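Local atomic coordinates of xylan esterase 1 (Thermoanaerobacterium sp. 'JW/SL YS485', PDB entry 3FCY), a protein that probably removes acetyl groups from xylan and related acetylated substrates, as a calcium-binding carbohydrate esterase of family CE7 with an alpha/beta hydrolase fold. Residues N44-D49 against V279-K284. Residues are numbered along the deposited sequence; the frame is centred on the assembly and turned at random.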
ATOM      1  N   ASN A  44      21.303  16.666 -16.546  1.00 31.82           N
ATOM      2  CA  ASN A  44      20.452  17.241 -17.583  1.00 32.16           C
ATOM      3  C   ASN A  44      21.241  18.224 -18.442  1.00 33.57           C
ATOM      4  O   ASN A  44      21.967  19.068 -17.923  1.00 33.10           O
ATOM      5  CB  ASN A  44      19.251  17.959 -16.967  1.00 30.93           C
ATOM      6  CG  ASN A  44      18.095  18.081 -17.938  1.00 31.90           C
ATOM      7  OD1 ASN A  44      17.321  17.139 -18.113  1.00 32.10           O
ATOM      8  ND2 ASN A  44      17.986  19.230 -18.595  1.00 29.49           N
ATOM      9  N   PRO A  45      21.104  18.125 -19.774  1.00 34.15           N
ATOM     10  CA  PRO A  45      21.825  19.028 -20.675  1.00 35.63           C
ATOM     11  C   PRO A  45      21.417  20.490 -20.506  1.00 37.38           C
ATOM     12  O   PRO A  45      20.419  20.802 -19.854  1.00 36.64           O
ATOM     13  CB  PRO A  45      21.465  18.497 -22.062  1.00 36.88           C
ATOM     14  CG  PRO A  45      21.200  17.038 -21.816  1.00 37.07           C
ATOM     15  CD  PRO A  45      20.407  17.076 -20.535  1.00 35.86           C
ATOM     16  N   CYS A  46      22.211  21.378 -21.095  1.00 38.05           N
ATOM     17  CA  CYS A  46      21.951  22.810 -21.056  1.00 39.14           C
ATOM     18  C   CYS A  46      22.016  23.300 -22.498  1.00 38.57           C
ATOM     19  O   CYS A  46      23.043  23.164 -23.157  1.00 38.52           O
ATOM     20  CB  CYS A  46      23.009  23.528 -20.218  1.00 39.59           C
ATOM     21  SG  CYS A  46      22.721  25.305 -20.044  1.00 44.87           S
ATOM     22  N   PRO A  47      20.913  23.867 -23.011  1.00 38.80           N
ATOM     23  CA  PRO A  47      20.907  24.358 -24.392  1.00 38.48           C
ATOM     24  C   PRO A  47      22.102  25.267 -24.679  1.00 38.72           C
ATOM     25  O   PRO A  47      22.554  26.007 -23.804  1.00 37.08           O
ATOM     26  CB  PRO A  47      19.581  25.107 -24.485  1.00 38.73           C
ATOM     27  CG  PRO A  47      18.704  24.349 -23.533  1.00 38.69           C
ATOM     28  CD  PRO A  47      19.622  24.133 -22.353  1.00 37.53           C
ATOM     29  N   GLU A  48      22.609  25.201 -25.904  1.00 39.39           N
ATOM     30  CA  GLU A  48      23.742  26.026 -26.301  1.00 41.28           C
ATOM     31  C   GLU A  48      23.395  27.504 -26.321  1.00 39.57           C
ATOM     32  O   GLU A  48      24.264  28.351 -26.134  1.00 40.58           O
ATOM     33  CB  GLU A  48      24.252  25.600 -27.676  1.00 44.22           C
ATOM     34  CG  GLU A  48      25.353  24.564 -27.601  1.00 49.43           C
ATOM     35  CD  GLU A  48      26.539  25.059 -26.796  1.00 52.97           C
ATOM     36  OE1 GLU A  48      27.163  26.061 -27.209  1.00 54.64           O
ATOM     37  OE2 GLU A  48      26.842  24.452 -25.746  1.00 56.07           O
ATOM     38  N   ASP A  49      22.122  27.811 -26.546  1.00 37.88           N
ATOM     39  CA  ASP A  49      21.667  29.196 -26.587  1.00 36.59           C
ATOM     40  C   ASP A  49      20.950  29.567 -25.292  1.00 34.58           C
ATOM     41  O   ASP A  49      20.119  30.476 -25.270  1.00 34.17           O
ATOM     42  CB  ASP A  49      20.727  29.395 -27.781  1.00 38.24           C
ATOM     43  CG  ASP A  49      19.450  28.575 -27.662  1.00 39.15           C
ATOM     44  OD1 ASP A  49      19.518  27.445 -27.132  1.00 39.76           O
ATOM     45  OD2 ASP A  49      18.386  29.054 -28.108  1.00 39.12           O
ATOM     46  N   VAL A 279      16.726  24.759 -13.089  1.00 26.97           N
ATOM     47  CA  VAL A 279      17.371  25.732 -12.207  1.00 27.84           C
ATOM     48  C   VAL A 279      18.863  25.513 -11.984  1.00 29.93           C
ATOM     49  O   VAL A 279      19.588  26.460 -11.665  1.00 31.19           O
ATOM     50  CB  VAL A 279      16.676  25.819 -10.821  1.00 27.32           C
ATOM     51  CG1 VAL A 279      15.255  26.326 -10.993  1.00 26.18           C
ATOM     52  CG2 VAL A 279      16.698  24.464 -10.123  1.00 24.23           C
ATOM     53  N   LYS A 280      19.337  24.282 -12.154  1.00 29.76           N
ATOM     54  CA  LYS A 280      20.759  24.033 -11.962  1.00 30.79           C
ATOM     55  C   LYS A 280      21.540  24.781 -13.041  1.00 30.98           C
ATOM     56  O   LYS A 280      22.729  25.048 -12.874  1.00 31.50           O
ATOM     57  CB  LYS A 280      21.074  22.534 -12.032  1.00 29.66           C
ATOM     58  CG  LYS A 280      21.503  22.048 -13.406  1.00 30.07           C
ATOM     59  CD  LYS A 280      21.834  20.569 -13.397  1.00 28.33           C
ATOM     60  CE  LYS A 280      22.436  20.143 -14.724  1.00 28.78           C
ATOM     61  NZ  LYS A 280      21.594  20.567 -15.878  1.00 27.62           N
ATOM     62  N   ASN A 281      20.873  25.120 -14.146  1.00 29.36           N
ATOM     63  CA  ASN A 281      21.532  25.842 -15.235  1.00 28.85           C
ATOM     64  C   ASN A 281      21.527  27.350 -14.988  1.00 29.87           C
ATOM     65  O   ASN A 281      22.427  28.064 -15.430  1.00 30.63           O
ATOM     66  CB  ASN A 281      20.864  25.546 -16.585  1.00 28.29           C
ATOM     67  CG  ASN A 281      21.095  24.116 -17.063  1.00 28.84           C
ATOM     68  OD1 ASN A 281      22.105  23.494 -16.740  1.00 28.22           O
ATOM     69  ND2 ASN A 281      20.164  23.600 -17.858  1.00 27.16           N
ATOM     70  N   LEU A 282      20.508  27.833 -14.286  1.00 29.32           N
ATOM     71  CA  LEU A 282      20.397  29.254 -13.970  1.00 28.34           C
ATOM     72  C   LEU A 282      21.240  29.594 -12.742  1.00 28.84           C
ATOM     73  O   LEU A 282      21.667  30.733 -12.562  1.00 28.55           O
ATOM     74  CB  LEU A 282      18.934  29.617 -13.682  1.00 27.28           C
ATOM     75  CG  LEU A 282      17.955  29.730 -14.850  1.00 27.29           C
ATOM     76  CD1 LEU A 282      16.531  29.904 -14.329  1.00 27.02           C
ATOM     77  CD2 LEU A 282      18.356  30.918 -15.718  1.00 26.29           C
ATOM     78  N   ALA A 283      21.473  28.588 -11.906  1.00 28.99           N
ATOM     79  CA  ALA A 283      22.219  28.740 -10.664  1.00 29.92           C
ATOM     80  C   ALA A 283      23.499  29.570 -10.731  1.00 31.29           C
ATOM     81  O   ALA A 283      23.816  30.291  -9.786  1.00 30.97           O
ATOM     82  CB  ALA A 283      22.529  27.367 -10.085  1.00 29.57           C
ATOM     83  N   LYS A 284      24.229  29.481 -11.837  1.00 32.85           N
ATOM     84  CA  LYS A 284      25.484  30.219 -11.965  1.00 34.55           C
ATOM     85  C   LYS A 284      25.322  31.738 -11.966  1.00 34.05           C
ATOM     86  O   LYS A 284      26.292  32.463 -11.755  1.00 35.41           O
ATOM     87  CB  LYS A 284      26.226  29.787 -13.234  1.00 35.52           C
ATOM     88  CG  LYS A 284      25.589  30.266 -14.524  1.00 38.35           C
ATOM     89  CD  LYS A 284      26.360  29.770 -15.733  1.00 41.50           C
ATOM     90  CE  LYS A 284      25.722  30.257 -17.027  1.00 44.02           C
ATOM     91  NZ  LYS A 284      24.304  29.808 -17.147  1.00 45.95           N
TER
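In this alpha/beta hydrolase, the proline-containing loop 44-49, which leads into helix 50-62, meets the short helix 279-282, where K280 and N281 reach out to N44, P45 and C46. K280 NZ donates to N44 O at 2.6 Å. The amine comes in at a C=O...N angle of 131°, tilted 31° from the carbonyl plane. The lysine chain is extended through chi2 and chi3; the last bond turns (chi4 -52°) and sets NZ against N44 O. NZ also bonds N281 OD1 at 3.1 Å, from above the amide plane rather than on a lone pair, and forms a salt bridge with D278. K280 is buried, and two carbonyl oxygens and the D278 carboxylate surround its amine; they would probably stabilise its positive charge.

Helix 279-282 precedes strand 289-295 of the central sheet, and L282 packs on helix 209-220, which follows the predicted nucleophile elbow. The contact joins the N-terminal loop to this part of the fold, away from the predicted catalytic triad and the calcium site.

N281 ND2 bonds mainly to G275 O, outside the loop, and gives P45 O a weak bond of 3.4 Å. C46 covers one face of the N281 amide, with SG directly over CG at 3.6 Å; K280 NZ lies on the opposite side of that plane. C46 CB is 3.6 Å from N281 OD1. With SG anti to its own nitrogen, the thiol lies against the amide carbon. N44 OD1 accepts from K238 N and ND2 donates to F271 O. N44 ND2 also makes a weak bond of 3.2 Å to P45 O, which thus receives two weak amide bonds, from N44 and N281.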